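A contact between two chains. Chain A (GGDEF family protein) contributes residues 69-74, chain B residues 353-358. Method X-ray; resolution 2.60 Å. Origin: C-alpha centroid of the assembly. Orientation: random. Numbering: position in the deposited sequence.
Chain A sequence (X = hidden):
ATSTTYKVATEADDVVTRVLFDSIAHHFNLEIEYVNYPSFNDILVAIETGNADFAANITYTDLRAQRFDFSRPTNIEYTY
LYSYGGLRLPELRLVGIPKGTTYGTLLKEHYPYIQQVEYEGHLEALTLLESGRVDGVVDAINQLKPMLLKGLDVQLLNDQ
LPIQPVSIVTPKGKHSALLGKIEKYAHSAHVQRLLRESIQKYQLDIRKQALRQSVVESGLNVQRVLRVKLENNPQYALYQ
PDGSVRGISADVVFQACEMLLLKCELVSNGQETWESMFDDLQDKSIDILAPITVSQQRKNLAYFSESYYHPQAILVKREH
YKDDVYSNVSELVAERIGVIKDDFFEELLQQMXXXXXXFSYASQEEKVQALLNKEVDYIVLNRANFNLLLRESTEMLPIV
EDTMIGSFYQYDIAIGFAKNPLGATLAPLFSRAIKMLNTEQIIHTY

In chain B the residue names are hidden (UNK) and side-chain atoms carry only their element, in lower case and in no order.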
# COMPACT_ATOMS: atom_id res chain seq x y z
N ASP A 69 8.01 -17.45 34.20
CA ASP A 69 7.36 -18.42 33.31
C ASP A 69 5.99 -17.96 32.77
O ASP A 69 5.18 -17.34 33.48
CB ASP A 69 7.25 -19.78 34.02
CG ASP A 69 7.37 -20.96 33.05
OD1 ASP A 69 6.41 -21.20 32.28
OD2 ASP A 69 8.42 -21.63 33.05
N PHE A 70 5.74 -18.27 31.50
CA PHE A 70 4.56 -17.78 30.78
C PHE A 70 3.47 -18.83 30.66
O PHE A 70 3.76 -20.02 30.50
CB PHE A 70 4.94 -17.32 29.36
CG PHE A 70 5.63 -15.98 29.32
CD1 PHE A 70 6.97 -15.88 29.65
CD2 PHE A 70 4.94 -14.84 28.95
CE1 PHE A 70 7.60 -14.65 29.61
CE2 PHE A 70 5.56 -13.62 28.93
CZ PHE A 70 6.89 -13.52 29.25
N SER A 71 2.23 -18.37 30.71
CA SER A 71 1.13 -19.13 30.17
C SER A 71 1.09 -18.86 28.68
O SER A 71 1.77 -17.94 28.19
CB SER A 71 -0.21 -18.74 30.78
OG SER A 71 -0.79 -17.68 30.01
N ARG A 72 0.29 -19.63 27.97
CA ARG A 72 0.03 -19.37 26.58
C ARG A 72 -0.89 -18.15 26.48
O ARG A 72 -1.55 -17.80 27.46
CB ARG A 72 -0.57 -20.61 25.93
CG ARG A 72 0.32 -21.83 26.16
CD ARG A 72 -0.00 -22.98 25.24
NE ARG A 72 1.19 -23.44 24.57
CZ ARG A 72 2.07 -24.27 25.10
NH1 ARG A 72 1.86 -24.75 26.33
NH2 ARG A 72 3.15 -24.63 24.42
N PRO A 73 -0.87 -17.44 25.34
CA PRO A 73 -1.61 -16.18 25.27
C PRO A 73 -3.08 -16.37 25.61
O PRO A 73 -3.65 -17.38 25.22
CB PRO A 73 -1.42 -15.73 23.81
CG PRO A 73 -0.74 -16.86 23.12
CD PRO A 73 -0.01 -17.63 24.17
N THR A 74 -3.67 -15.43 26.35
CA THR A 74 -5.00 -15.64 26.90
C THR A 74 -5.97 -14.65 26.31
O THR A 74 -7.18 -14.87 26.38
CB THR A 74 -5.04 -15.50 28.47
OG1 THR A 74 -4.49 -14.24 28.89
CG2 THR A 74 -4.22 -16.61 29.12
N UNK B 353 1.86 -15.02 16.83
CA UNK B 353 1.11 -15.47 18.02
C UNK B 353 2.00 -16.26 18.98
O UNK B 353 1.86 -17.49 19.11
c UNK B 353 -0.83 -15.79 16.37
c UNK B 353 -1.58 -14.54 16.67
c UNK B 353 -1.76 -16.87 15.83
c UNK B 353 -0.10 -16.30 17.61
N UNK B 354 2.89 -15.56 19.69
CA UNK B 354 3.98 -16.16 20.47
C UNK B 354 3.49 -17.17 21.51
O UNK B 354 2.46 -16.94 22.13
c UNK B 354 4.63 -14.96 21.16
c UNK B 354 4.20 -13.76 20.37
c UNK B 354 2.84 -14.09 19.86
N UNK B 355 4.23 -18.27 21.67
CA UNK B 355 3.98 -19.25 22.73
C UNK B 355 2.61 -19.92 22.67
O UNK B 355 2.16 -20.55 23.62
c UNK B 355 4.16 -18.59 24.09
o UNK B 355 5.10 -20.61 24.88
c UNK B 355 4.51 -19.57 25.16
n UNK B 355 4.12 -19.27 26.40
N UNK B 356 1.94 -19.74 21.53
CA UNK B 356 0.61 -20.30 21.30
C UNK B 356 0.74 -21.68 20.67
O UNK B 356 1.66 -21.92 19.87
n UNK B 356 -4.12 -20.27 19.33
c UNK B 356 -0.20 -19.36 20.39
c UNK B 356 -1.52 -19.91 19.88
c UNK B 356 -2.03 -19.10 18.69
c UNK B 356 -3.39 -19.59 18.22
N UNK B 357 -0.16 -22.60 21.01
CA UNK B 357 -0.14 -23.89 20.36
C UNK B 357 -0.68 -23.79 18.95
O UNK B 357 -1.82 -23.36 18.73
c UNK B 357 -0.31 -25.25 22.44
c UNK B 357 -0.96 -24.94 21.10
c UNK B 357 1.11 -25.78 22.27
c UNK B 357 -0.93 -26.24 20.30
N UNK B 358 0.17 -24.16 18.00
CA UNK B 358 -0.24 -24.40 16.64
C UNK B 358 -0.32 -25.91 16.49
O UNK B 358 0.39 -26.63 17.19
c UNK B 358 1.23 -22.35 15.93
c UNK B 358 2.39 -21.95 15.00
c UNK B 358 0.09 -21.40 15.79
c UNK B 358 0.75 -23.78 15.64

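Position 353 of chain B carries four side-chain carbons, forked at the second, and no polar atom. It is the first residue to leave helical phi/psi after a helix, and its CB comes no closer than 5.6 Å to the stretch on chain A, at CG of Pro A73. A carbon chain forked at its second atom is leucine: Leu B353. A type II beta turn begins at this residue.

At position 354 three carbons close a ring onto the backbone N. What it presents to the partner is mainly backbone: its O lies 3.3 Å from CD of Pro A73, while the nearest of its side-chain carbons, the one bonded to the backbone N, is 5.6 Å from CG of Pro A73. Only proline closes such a ring. Pro B354, with phi near -57° and psi near 141°, sits at the second place of the turn, where a ring-fixed phi suits the type II form.

Position 355 has two side-chain carbons, the second carrying one oxygen and one nitrogen. The phi is positive, 61°, as the third place of a type II turn demands. A short, flat group with one O and one N is a carboxamide, and the nitrogen lies 3.2 Å from O of Ser A71, a carbonyl that can accept a hydrogen; an aspartate carboxylate would have no N-H to give. The residue is asparagine, which also tolerates positive phi better than most non-glycine residues. Asn B355 ND2 gives its hydrogen to Ser A71 O in a weak bond, with an N-H...O angle of 129°, and the same ND2 lies 3.6 Å from CB of Phe A70.

Position 356 shows four carbons in a row ending in nitrogen. Its CA-to-CB bond points away from chain A, yet CB itself packs 3.7 Å from CG of Pro A73. The unbranched chain with its terminal nitrogen is the mark of lysine, Lys B356. The amine is satisfied elsewhere in the structure. The backbone N of Lys B356 closes the turn with a weak hydrogen bond to O of Leu B353, 3.3 Å away.

Position 357 has four carbons forked at the first, one arm two carbons long. A carbon of the longer arm lies over one face of the Arg A72 guanidinium, 3.2 Å from its NE. The fork makes it isoleucine, and CG1 of Ile B357 is that carbon, so an aliphatic arm covers the flat side of a charged group.

Position 358 again has four carbons forked at the second, out of reach of the stretch on chain A; it is leucine, Leu B358.

The contact reads as a tight turn set against an extended segment, their directions 79° apart, with CA of Arg A72 and CA of Lys B356 5.4 Å from each other. Asn B355 has the most area covered on its side, Arg A72 on the other. Asn B355 works through both ends: its amide reaches Ser A71 O, while its backbone O lies 3.2 Å from Arg A72 NE. Pro A73 supplies a compact surface against the turn. The rule is economical: shape the backbone first, then let one short amide and a few carbons finish the fit.

Chain B (353-358) LPNKIL
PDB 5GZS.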